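Local structure of 4-alpha-glucanotransferase (Corynebacterium glutamicum, 5B68) at residues Glu535-Pro538 with Ser539-Gly542; Gly542-Gln546 with Glu547-Pro551; Tyr356-Leu359 with Gln360-Cys363. The protein is an amylomaltase, or disproportionating enzyme, with an N-terminal beta-sandwich domain and a larger domain of the TIM-barrel class. One frame throughout, in Å; residues are numbered along the deposited sequence.

Contacts 1 and 2 are consecutive parts of the loop between strands 528-531 and 553-556 of the parallel barrel sheet; they share Gly542, and their centres lie 8 Å apart. Glu548 of contact 2 ties them together, its carboxylate receiving the serine hydroxyls of contact 1. One sulfate ion, probably from the crystallisation liquor, sits on Arg544 in contact 2, and a sulfate also lies about 3 Å from the side chain of Ser539. Contact 3 is separate: it is a buried contact within helix 349-376, packed against neighbouring helices on the opposite side of the chain's centre, its centre 49 Å from that of contact 1 and 45 Å from that of contact 2.

Contact 1. Residues Glu535-Pro538 with Ser539-Gly542; sequences EHSP and SQPG
Ser537 and Gly542 close a backbone loop in the chain between strands 528-531 and 553-556 of the barrel's parallel sheet: Ser537 N gives a nearly straight hydrogen bond to Gly542 O (2.9 Å, 170° at the hydrogen). The same carbonyl oxygen also receives a CA-H...O contact from His536 CA at 3.4 Å, so it is approached by two successive residues of 535-538. Between these ends the chain turns back through Pro538 and Ser539, and Gly542 takes a positive phi. Neither segment belongs to a helix or strand. Within the turn Ser537 is the central side chain. Its OG stands opposite the backbone N about CA-CB (chi1 -176°), which carries it over the amides that follow. Gln540 N donates to Ser537 OG at 3.2 Å with an angle of 156°, while Ser539 N reaches Ser537 OG at the same 3.2 Å in a weaker, more bent bond. The Ser539 bond is that of an ST turn, though weak; the straighter one comes from Gln540 N. Ser539 swings its own hydroxyl to the same region, leaving Ser539 OG 3.1 Å from Ser537 OG. Ser537 OG is hydrogen-bonded to Glu548 OE1 and Ser539 OG to Glu548 OE2. A water crosses the turn elsewhere, donating to Pro538 O at 2.9 Å and, weakly, to Gln540 O at 3.3 Å. Other side chains tie the turn to its surroundings: Glu535 forms a salt bridge with Arg544, Gln540 OE1 accepts from Arg545 NH2, and the His536 ring stacks on Trp597. Ser537 is buried in an otherwise largely exposed turn. Its OG can give its hydrogen to Glu548 and take two amide hydrogens; the nearby carboxylate probably polarises the hydroxyl and makes it a better acceptor.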
ATOM      1  N   GLU A 535     -22.146   3.098  -1.086  1.00 26.91           N
ATOM      2  CA  GLU A 535     -22.506   3.688   0.183  1.00 26.25           C
ATOM      3  C   GLU A 535     -23.996   3.605   0.470  1.00 32.95           C
ATOM      4  O   GLU A 535     -24.807   3.980  -0.399  1.00 32.64           O
ATOM      5  CB  GLU A 535     -22.137   5.173   0.212  1.00 29.19           C
ATOM      6  CG  GLU A 535     -20.635   5.510   0.273  1.00 30.94           C
ATOM      7  CD  GLU A 535     -19.884   4.779   1.387  1.00 31.26           C
ATOM      8  OE1 GLU A 535     -18.773   4.228   1.116  1.00 35.64           O
ATOM      9  OE2 GLU A 535     -20.422   4.792   2.502  1.00 32.65           O
ATOM     10  N   HIS A 536     -24.343   3.174   1.687  1.00 30.42           N
ATOM     11  CA  HIS A 536     -25.709   2.983   2.110  1.00 30.47           C
ATOM     12  C   HIS A 536     -25.857   3.907   3.240  1.00 29.57           C
ATOM     13  O   HIS A 536     -24.869   4.225   3.923  1.00 33.97           O
ATOM     14  CB  HIS A 536     -25.964   1.495   2.554  1.00 32.69           C
ATOM     15  CG  HIS A 536     -25.962   0.519   1.436  1.00 31.16           C
ATOM     16  ND1 HIS A 536     -27.123   0.045   0.873  1.00 35.17           N
ATOM     17  CD2 HIS A 536     -24.951  -0.130   0.816  1.00 36.23           C
ATOM     18  CE1 HIS A 536     -26.824  -0.815  -0.088  1.00 38.52           C
ATOM     19  NE2 HIS A 536     -25.508  -0.944  -0.143  1.00 40.10           N
ATOM     20  N   SER A 537     -27.075   4.401   3.438  1.00 28.74           N
ATOM     21  CA  SER A 537     -27.366   5.291   4.518  1.00 34.31           C
ATOM     22  C   SER A 537     -27.255   4.499   5.843  1.00 43.76           C
ATOM     23  O   SER A 537     -27.795   3.414   5.936  1.00 39.12           O
ATOM     24  CB  SER A 537     -28.796   5.801   4.339  1.00 32.19           C
ATOM     25  OG  SER A 537     -29.176   6.757   5.287  1.00 34.15           O
ATOM     26  N   PRO A 538     -26.561   5.034   6.844  1.00 50.36           N
ATOM     27  CA  PRO A 538     -26.757   4.388   8.128  1.00 54.93           C
ATOM     28  C   PRO A 538     -28.212   4.499   8.591  1.00 62.81           C
ATOM     29  O   PRO A 538     -28.698   3.562   9.211  1.00 66.49           O
ATOM     30  CB  PRO A 538     -25.857   5.176   9.056  1.00 49.20           C
ATOM     31  CG  PRO A 538     -25.853   6.548   8.467  1.00 52.22           C
ATOM     32  CD  PRO A 538     -25.922   6.352   6.982  1.00 54.64           C
ATOM     33  N   SER A 539     -28.902   5.597   8.245  1.00 67.86           N
ATOM     34  CA  SER A 539     -30.222   5.923   8.806  1.00 62.69           C
ATOM     35  C   SER A 539     -31.484   5.319   8.112  1.00 68.79           C
ATOM     36  O   SER A 539     -32.261   4.634   8.770  1.00 77.21           O
ATOM     37  CB  SER A 539     -30.367   7.441   8.949  1.00 65.60           C
ATOM     38  OG  SER A 539     -30.466   8.105   7.711  1.00 63.99           O
ATOM     39  N   GLN A 540     -31.711   5.598   6.824  1.00 63.30           N
ATOM     40  CA  GLN A 540     -32.870   5.050   6.078  1.00 60.21           C
ATOM     41  C   GLN A 540     -32.372   3.940   5.170  1.00 55.05           C
ATOM     42  O   GLN A 540     -31.184   3.732   5.067  1.00 58.08           O
ATOM     43  CB  GLN A 540     -33.612   6.150   5.292  1.00 60.79           C
ATOM     44  CG  GLN A 540     -32.896   6.720   4.065  1.00 67.60           C
ATOM     45  CD  GLN A 540     -33.366   8.140   3.647  1.00 70.62           C
ATOM     46  OE1 GLN A 540     -32.746   8.783   2.767  1.00 51.19           O
ATOM     47  NE2 GLN A 540     -34.467   8.624   4.257  1.00 71.96           N
ATOM     48  N   PRO A 541     -33.272   3.170   4.555  1.00 58.34           N
ATOM     49  CA  PRO A 541     -32.744   2.221   3.552  1.00 60.38           C
ATOM     50  C   PRO A 541     -32.392   2.947   2.252  1.00 55.66           C
ATOM     51  O   PRO A 541     -32.966   4.012   1.941  1.00 59.34           O
ATOM     52  CB  PRO A 541     -33.876   1.190   3.354  1.00 63.81           C
ATOM     53  CG  PRO A 541     -35.008   1.615   4.247  1.00 62.11           C
ATOM     54  CD  PRO A 541     -34.708   2.978   4.822  1.00 64.60           C
ATOM     55  N   GLY A 542     -31.437   2.392   1.522  1.00 41.06           N
ATOM     56  CA  GLY A 542     -31.009   3.000   0.282  1.00 37.88           C
ATOM     57  C   GLY A 542     -29.728   3.815   0.401  1.00 37.46           C
ATOM     58  O   GLY A 542     -28.994   3.726   1.404  1.00 31.85           O
TER
HETATM   59  O   HOH W   1     -30.681   1.979   7.803  1.00 47.42           O

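Contact 2. Residues Gly542-Gln546 with Glu547-Pro551; sequences GPRRQ and EEYRP. With SO4 (sulfate ion), chain I.
Arg544 lays its CD over one face of the Tyr549 ring, a CH-pi contact 3.7 Å from CD to the ring centroid, while Arg545 O and Gln546 O come up at the ring's edge. At the hydroxyl end, in the ring plane, a water bridges Tyr549 OH and Arg544 O. The Arg544 guanidinium is used edge-on: NH2 donates to Glu548 O at 2.9 Å, and NH1 and NH2 together grip sulfate O3 at 2.7 and 2.8 Å. A bend at chi3 (-70°) turns this group away from the ring after CD. Arg545 lies alongside Glu547, its NE bonded to Glu547 OE1 at 2.8 Å within the guanidinium plane, and the carboxylate is turned 77° from that plane. Arg545 N donates to Glu548 OE1 at 3.0 Å from above the carboxylate plane; Ser537 OG also bonds OE1, and Ser539 OG bonds OE2. Glu548 N donates to Arg545 O at 2.8 Å in a short 3-10 turn through Gln546-Glu548, within the loop joining barrel strands 528-531 and 553-556. These bonds restrain the rotation of the Arg544 guanidinium; the sulfate and Glu535, salt-bridged to its NE, probably offset its positive charge, while Glu548 O takes one further N-H.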
ATOM      1  N   GLY A 542     -31.437   2.392   1.522  1.00 41.06           N
ATOM      2  CA  GLY A 542     -31.009   3.000   0.282  1.00 37.88           C
ATOM      3  C   GLY A 542     -29.728   3.815   0.401  1.00 37.46           C
ATOM      4  O   GLY A 542     -28.994   3.726   1.404  1.00 31.85           O
ATOM      5  N   PRO A 543     -29.441   4.631  -0.633  1.00 34.84           N
ATOM      6  CA  PRO A 543     -28.115   5.250  -0.668  1.00 30.12           C
ATOM      7  C   PRO A 543     -27.874   6.258   0.426  1.00 26.35           C
ATOM      8  O   PRO A 543     -28.797   6.925   0.926  1.00 25.93           O
ATOM      9  CB  PRO A 543     -28.088   5.930  -2.047  1.00 31.16           C
ATOM     10  CG  PRO A 543     -29.108   5.181  -2.880  1.00 33.82           C
ATOM     11  CD  PRO A 543     -30.214   4.948  -1.851  1.00 33.53           C
ATOM     12  N   ARG A 544     -26.600   6.430   0.743  1.00 26.39           N
ATOM     13  CA  ARG A 544     -26.204   7.412   1.714  1.00 25.42           C
ATOM     14  C   ARG A 544     -26.532   8.869   1.290  1.00 23.57           C
ATOM     15  O   ARG A 544     -26.205   9.275   0.174  1.00 25.82           O
ATOM     16  CB  ARG A 544     -24.688   7.307   1.971  1.00 24.47           C
ATOM     17  CG  ARG A 544     -24.223   8.119   3.181  1.00 24.69           C
ATOM     18  CD  ARG A 544     -22.707   7.953   3.373  1.00 27.90           C
ATOM     19  NE  ARG A 544     -22.419   6.576   3.834  1.00 31.55           N
ATOM     20  CZ  ARG A 544     -22.402   6.190   5.104  1.00 29.73           C
ATOM     21  NH1 ARG A 544     -22.148   4.893   5.379  1.00 33.23           N
ATOM     22  NH2 ARG A 544     -22.595   7.028   6.106  1.00 30.61           N
ATOM     23  N   ARG A 545     -27.097   9.643   2.190  1.00 24.04           N
ATOM     24  CA  ARG A 545     -27.409  11.047   1.859  1.00 26.70           C
ATOM     25  C   ARG A 545     -26.127  11.898   1.897  1.00 27.20           C
ATOM     26  O   ARG A 545     -25.138  11.596   2.630  1.00 23.84           O
ATOM     27  CB  ARG A 545     -28.421  11.659   2.836  1.00 27.56           C
ATOM     28  CG  ARG A 545     -29.796  10.935   2.900  1.00 30.47           C
ATOM     29  CD  ARG A 545     -30.636  11.570   4.001  1.00 29.65           C
ATOM     30  NE  ARG A 545     -31.153  12.881   3.595  1.00 32.83           N
ATOM     31  CZ  ARG A 545     -32.228  13.028   2.798  1.00 32.10           C
ATOM     32  NH1 ARG A 545     -32.638  14.254   2.471  1.00 29.38           N
ATOM     33  NH2 ARG A 545     -32.885  11.945   2.306  1.00 32.63           N
ATOM     34  N   GLN A 546     -26.167  13.016   1.207  1.00 23.16           N
ATOM     35  CA  GLN A 546     -24.993  13.877   1.160  1.00 25.09           C
ATOM     36  C   GLN A 546     -24.438  14.176   2.520  1.00 24.36           C
ATOM     37  O   GLN A 546     -23.191  14.103   2.757  1.00 24.94           O
ATOM     38  CB  GLN A 546     -25.294  15.180   0.438  1.00 24.07           C
ATOM     39  CG  GLN A 546     -24.097  16.077   0.243  1.00 26.15           C
ATOM     40  CD  GLN A 546     -24.485  17.220  -0.654  1.00 25.83           C
ATOM     41  OE1 GLN A 546     -25.233  18.112  -0.243  1.00 22.29           O
ATOM     42  NE2 GLN A 546     -23.989  17.191  -1.874  1.00 22.91           N
ATOM     43  N   GLU A 547     -25.332  14.592   3.425  1.00 22.28           N
ATOM     44  CA  GLU A 547     -24.939  15.009   4.744  1.00 23.33           C
ATOM     45  C   GLU A 547     -24.463  13.850   5.644  1.00 22.71           C
ATOM     46  O   GLU A 547     -23.866  14.090   6.661  1.00 22.85           O
ATOM     47  CB  GLU A 547     -26.048  15.766   5.445  1.00 24.40           C
ATOM     48  CG  GLU A 547     -27.335  14.966   5.732  1.00 26.06           C
ATOM     49  CD  GLU A 547     -28.335  14.979   4.598  1.00 28.50           C
ATOM     50  OE1 GLU A 547     -29.522  14.684   4.907  1.00 28.16           O
ATOM     51  OE2 GLU A 547     -27.950  15.187   3.412  1.00 26.34           O
ATOM     52  N   GLU A 548     -24.657  12.637   5.221  1.00 23.76           N
ATOM     53  CA  GLU A 548     -24.222  11.470   6.029  1.00 25.84           C
ATOM     54  C   GLU A 548     -22.843  10.949   5.647  1.00 22.97           C
ATOM     55  O   GLU A 548     -22.444   9.931   6.195  1.00 24.22           O
ATOM     56  CB  GLU A 548     -25.224  10.312   5.844  1.00 26.18           C
ATOM     57  CG  GLU A 548     -26.595  10.599   6.459  1.00 29.81           C
ATOM     58  CD  GLU A 548     -27.691   9.628   6.065  1.00 30.58           C
ATOM     59  OE1 GLU A 548     -27.601   8.866   5.086  1.00 30.50           O
ATOM     60  OE2 GLU A 548     -28.730   9.685   6.755  1.00 44.38           O
ATOM     61  N   TYR A 549     -22.169  11.571   4.677  1.00 23.92           N
ATOM     62  CA  TYR A 549     -20.834  11.173   4.293  1.00 25.50           C
ATOM     63  C   TYR A 549     -19.920  11.616   5.453  1.00 27.07           C
ATOM     64  O   TYR A 549     -20.041  12.743   6.009  1.00 25.94           O
ATOM     65  CB  TYR A 549     -20.425  11.698   2.880  1.00 23.88           C
ATOM     66  CG  TYR A 549     -20.863  10.858   1.722  1.00 21.83           C
ATOM     67  CD1 TYR A 549     -22.202  10.819   1.329  1.00 20.09           C
ATOM     68  CD2 TYR A 549     -19.993  10.017   1.082  1.00 19.71           C
ATOM     69  CE1 TYR A 549     -22.591  10.013   0.315  1.00 22.59           C
ATOM     70  CE2 TYR A 549     -20.375   9.235   0.039  1.00 22.15           C
ATOM     71  CZ  TYR A 549     -21.690   9.218  -0.335  1.00 20.51           C
ATOM     72  OH  TYR A 549     -22.096   8.386  -1.332  1.00 25.06           O
ATOM     73  N   ARG A 550     -19.056  10.673   5.872  1.00 27.40           N
ATOM     74  CA  ARG A 550     -18.100  10.868   6.960  1.00 31.14           C
ATOM     75  C   ARG A 550     -17.145  12.000   6.598  1.00 24.90           C
ATOM     76  O   ARG A 550     -16.575  12.009   5.495  1.00 26.26           O
ATOM     77  CB  ARG A 550     -17.196   9.629   7.093  1.00 32.15           C
ATOM     78  CG  ARG A 550     -17.566   8.587   8.095  1.00 43.26           C
ATOM     79  CD  ARG A 550     -16.368   7.614   8.229  1.00 45.31           C
ATOM     80  NE  ARG A 550     -15.328   8.191   9.106  1.00 50.58           N
ATOM     81  CZ  ARG A 550     -14.065   7.743   9.221  1.00 50.18           C
ATOM     82  NH1 ARG A 550     -13.616   6.710   8.492  1.00 53.82           N
ATOM     83  NH2 ARG A 550     -13.239   8.341  10.066  1.00 46.69           N
ATOM     84  N   PRO A 551     -16.898  12.904   7.509  1.00 24.61           N
ATOM     85  CA  PRO A 551     -15.943  13.934   7.253  1.00 24.43           C
ATOM     86  C   PRO A 551     -14.479  13.450   7.162  1.00 24.02           C
ATOM     87  O   PRO A 551     -13.744  13.939   6.311  1.00 21.31           O
ATOM     88  CB  PRO A 551     -16.081  14.869   8.439  1.00 25.73           C
ATOM     89  CG  PRO A 551     -17.477  14.622   8.883  1.00 27.18           C
ATOM     90  CD  PRO A 551     -17.656  13.168   8.734  1.00 25.92           C
TER
HETATM   91  S   SO4 I 808     -21.653   5.070   9.146  1.00 83.79           S
HETATM   92  O1  SO4 I 808     -20.927   6.371   9.216  1.00 70.29           O
HETATM   93  O2  SO4 I 808     -22.360   4.796  10.441  1.00 77.05           O
HETATM   94  O3  SO4 I 808     -22.675   5.046   8.071  1.00 78.25           O
HETATM   95  O4  SO4 I 808     -20.639   4.053   8.798  1.00 71.59           O
HETATM   96  O   HOH W   2     -24.685   8.178  -1.786  1.00 24.83           O

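Contact 3. Residues Tyr356-Leu359 with Gln360-Cys363; sequences YMWL and QWLC
Trp358 is the centre of the contact, with Trp361 against its pyrrole end and Leu362 over its benzene ring. Leu362 CD1 sits 3.7 Å from the centroid of the six-membered ring of Trp358, only 8° off the ring normal: a methyl group pressed onto the face in a CH-pi contact. Leu362 lies one helical turn on, and its CG lies beside its own backbone N, which sends the branch back along the helix to the indole. The two indoles meet obliquely, planes inclined at 43°, with 5.5 Å between the centroids of the five-membered ring of Trp358 and the six-membered ring of Trp361. Trp358 CD1 approaches Trp361 CE3 to 3.6 Å, and Trp358 NE1 lies 3.7 Å from Trp361 CZ3, at the edge of the Trp361 ring and in its plane. Leu359 CD2 adds a looser touch on Leu362 CD1 at 4.3 Å. On another side of the helix Gln360, folded back at chi2 (-60°), holds a water: NE2 donates to it at 2.8 Å, and the water donates to Tyr356 O at 3.0 Å. Gln360 NE2 also bonds Ile243 O. Regular i to i+4 backbone bonds, weak only from Gln360 N to Tyr356 O, carry the segments along helix 349-376. Neighbouring helices complete the setting: Phe313 of helix 307-338 meets Trp358 edge-to-face, and Leu297 of helix 286-301 touches Trp358, Leu359 and Leu362. Indole and leucine surfaces thus join helix 349-376 to two others by dispersion and CH-pi contact, while the buried amide of Gln360 spends its N-H groups on a water and a carbonyl, and the water gives Tyr356 O a second donor besides the weak bond from Gln360 N.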
ATOM      1  N   TYR A 356      21.951  -1.497 -10.260  1.00 20.98           N
ATOM      2  CA  TYR A 356      20.578  -1.501  -9.678  1.00 22.57           C
ATOM      3  C   TYR A 356      20.425  -0.477  -8.584  1.00 22.20           C
ATOM      4  O   TYR A 356      19.322   0.117  -8.401  1.00 21.29           O
ATOM      5  CB  TYR A 356      20.143  -2.906  -9.304  1.00 22.22           C
ATOM      6  CG  TYR A 356      19.944  -3.783 -10.491  1.00 23.20           C
ATOM      7  CD1 TYR A 356      18.832  -3.606 -11.306  1.00 25.89           C
ATOM      8  CD2 TYR A 356      20.895  -4.792 -10.853  1.00 21.76           C
ATOM      9  CE1 TYR A 356      18.621  -4.380 -12.425  1.00 25.29           C
ATOM     10  CE2 TYR A 356      20.682  -5.587 -11.964  1.00 23.83           C
ATOM     11  CZ  TYR A 356      19.527  -5.374 -12.758  1.00 29.20           C
ATOM     12  OH  TYR A 356      19.247  -6.155 -13.865  1.00 26.50           O
ATOM     13  N   MET A 357      21.501  -0.162  -7.883  1.00 21.39           N
ATOM     14  CA  MET A 357      21.490   0.958  -6.918  1.00 20.87           C
ATOM     15  C   MET A 357      21.250   2.278  -7.617  1.00 22.90           C
ATOM     16  O   MET A 357      20.408   3.149  -7.204  1.00 22.20           O
ATOM     17  CB  MET A 357      22.771   0.973  -6.080  1.00 22.28           C
ATOM     18  CG  MET A 357      22.899  -0.275  -5.210  1.00 24.34           C
ATOM     19  SD  MET A 357      24.575  -0.350  -4.433  1.00 32.31           S
ATOM     20  CE  MET A 357      24.343   0.890  -3.210  1.00 31.17           C
ATOM     21  N   TRP A 358      21.918   2.432  -8.756  1.00 19.06           N
ATOM     22  CA  TRP A 358      21.860   3.653  -9.503  1.00 19.76           C
ATOM     23  C   TRP A 358      20.458   3.861 -10.059  1.00 18.01           C
ATOM     24  O   TRP A 358      19.971   5.004 -10.027  1.00 19.83           O
ATOM     25  CB  TRP A 358      22.940   3.589 -10.603  1.00 20.53           C
ATOM     26  CG  TRP A 358      22.982   4.692 -11.592  1.00 21.43           C
ATOM     27  CD1 TRP A 358      23.468   5.893 -11.409  1.00 21.23           C
ATOM     28  CD2 TRP A 358      22.543   4.611 -12.948  1.00 21.65           C
ATOM     29  NE1 TRP A 358      23.392   6.628 -12.590  1.00 23.65           N
ATOM     30  CE2 TRP A 358      22.817   5.831 -13.544  1.00 23.49           C
ATOM     31  CE3 TRP A 358      21.968   3.596 -13.716  1.00 22.20           C
ATOM     32  CZ2 TRP A 358      22.496   6.116 -14.889  1.00 23.02           C
ATOM     33  CZ3 TRP A 358      21.675   3.867 -15.085  1.00 24.00           C
ATOM     34  CH2 TRP A 358      21.935   5.136 -15.631  1.00 21.81           C
ATOM     35  N   LEU A 359      19.819   2.791 -10.561  1.00 20.16           N
ATOM     36  CA  LEU A 359      18.391   2.907 -10.991  1.00 18.90           C
ATOM     37  C   LEU A 359      17.479   3.453  -9.883  1.00 19.09           C
ATOM     38  O   LEU A 359      16.628   4.272 -10.156  1.00 19.51           O
ATOM     39  CB  LEU A 359      17.814   1.574 -11.401  1.00 22.01           C
ATOM     40  CG  LEU A 359      18.442   0.979 -12.668  1.00 24.08           C
ATOM     41  CD1 LEU A 359      17.756  -0.307 -13.097  1.00 24.50           C
ATOM     42  CD2 LEU A 359      18.462   1.991 -13.797  1.00 25.07           C
ATOM     43  N   GLN A 360      17.679   3.004  -8.629  1.00 19.83           N
ATOM     44  CA  GLN A 360      16.915   3.591  -7.517  1.00 19.81           C
ATOM     45  C   GLN A 360      17.187   5.045  -7.312  1.00 22.50           C
ATOM     46  O   GLN A 360      16.263   5.788  -6.972  1.00 20.62           O
ATOM     47  CB  GLN A 360      17.114   2.752  -6.240  1.00 19.27           C
ATOM     48  CG  GLN A 360      16.577   1.361  -6.369  1.00 18.06           C
ATOM     49  CD  GLN A 360      15.115   1.390  -6.662  1.00 20.14           C
ATOM     50  OE1 GLN A 360      14.333   2.022  -5.921  1.00 17.84           O
ATOM     51  NE2 GLN A 360      14.706   0.700  -7.702  1.00 21.41           N
ATOM     52  N   TRP A 361      18.431   5.499  -7.480  1.00 18.23           N
ATOM     53  CA  TRP A 361      18.782   6.910  -7.327  1.00 19.27           C
ATOM     54  C   TRP A 361      18.043   7.755  -8.419  1.00 20.21           C
ATOM     55  O   TRP A 361      17.469   8.832  -8.123  1.00 20.52           O
ATOM     56  CB  TRP A 361      20.338   7.108  -7.415  1.00 21.05           C
ATOM     57  CG  TRP A 361      20.764   8.494  -7.437  1.00 21.28           C
ATOM     58  CD1 TRP A 361      20.563   9.467  -6.480  1.00 22.45           C
ATOM     59  CD2 TRP A 361      21.530   9.124  -8.470  1.00 26.08           C
ATOM     60  NE1 TRP A 361      21.125  10.639  -6.853  1.00 25.13           N
ATOM     61  CE2 TRP A 361      21.779  10.445  -8.050  1.00 24.40           C
ATOM     62  CE3 TRP A 361      22.042   8.681  -9.703  1.00 24.55           C
ATOM     63  CZ2 TRP A 361      22.481  11.361  -8.851  1.00 27.84           C
ATOM     64  CZ3 TRP A 361      22.800   9.568 -10.448  1.00 23.99           C
ATOM     65  CH2 TRP A 361      22.957  10.896 -10.048  1.00 23.80           C
ATOM     66  N   LEU A 362      17.964   7.207  -9.630  1.00 18.90           N
ATOM     67  CA  LEU A 362      17.284   7.872 -10.725  1.00 19.12           C
ATOM     68  C   LEU A 362      15.790   7.951 -10.392  1.00 18.86           C
ATOM     69  O   LEU A 362      15.156   9.015 -10.662  1.00 19.56           O
ATOM     70  CB  LEU A 362      17.440   7.098 -12.036  1.00 20.45           C
ATOM     71  CG  LEU A 362      18.927   7.052 -12.541  1.00 21.89           C
ATOM     72  CD1 LEU A 362      18.864   6.224 -13.785  1.00 22.32           C
ATOM     73  CD2 LEU A 362      19.593   8.367 -12.823  1.00 22.94           C
ATOM     74  N   CYS A 363      15.238   6.851  -9.901  1.00 19.08           N
ATOM     75  CA  CYS A 363      13.791   6.838  -9.542  1.00 18.80           C
ATOM     76  C   CYS A 363      13.576   7.907  -8.460  1.00 19.64           C
ATOM     77  O   CYS A 363      12.597   8.691  -8.498  1.00 18.71           O
ATOM     78  CB  CYS A 363      13.359   5.490  -9.023  1.00 18.53           C
ATOM     79  SG  CYS A 363      13.223   4.200 -10.228  1.00 20.63           S
TER
HETATM   80  O   HOH W   3      16.604  -0.863  -9.092  1.00 22.03           O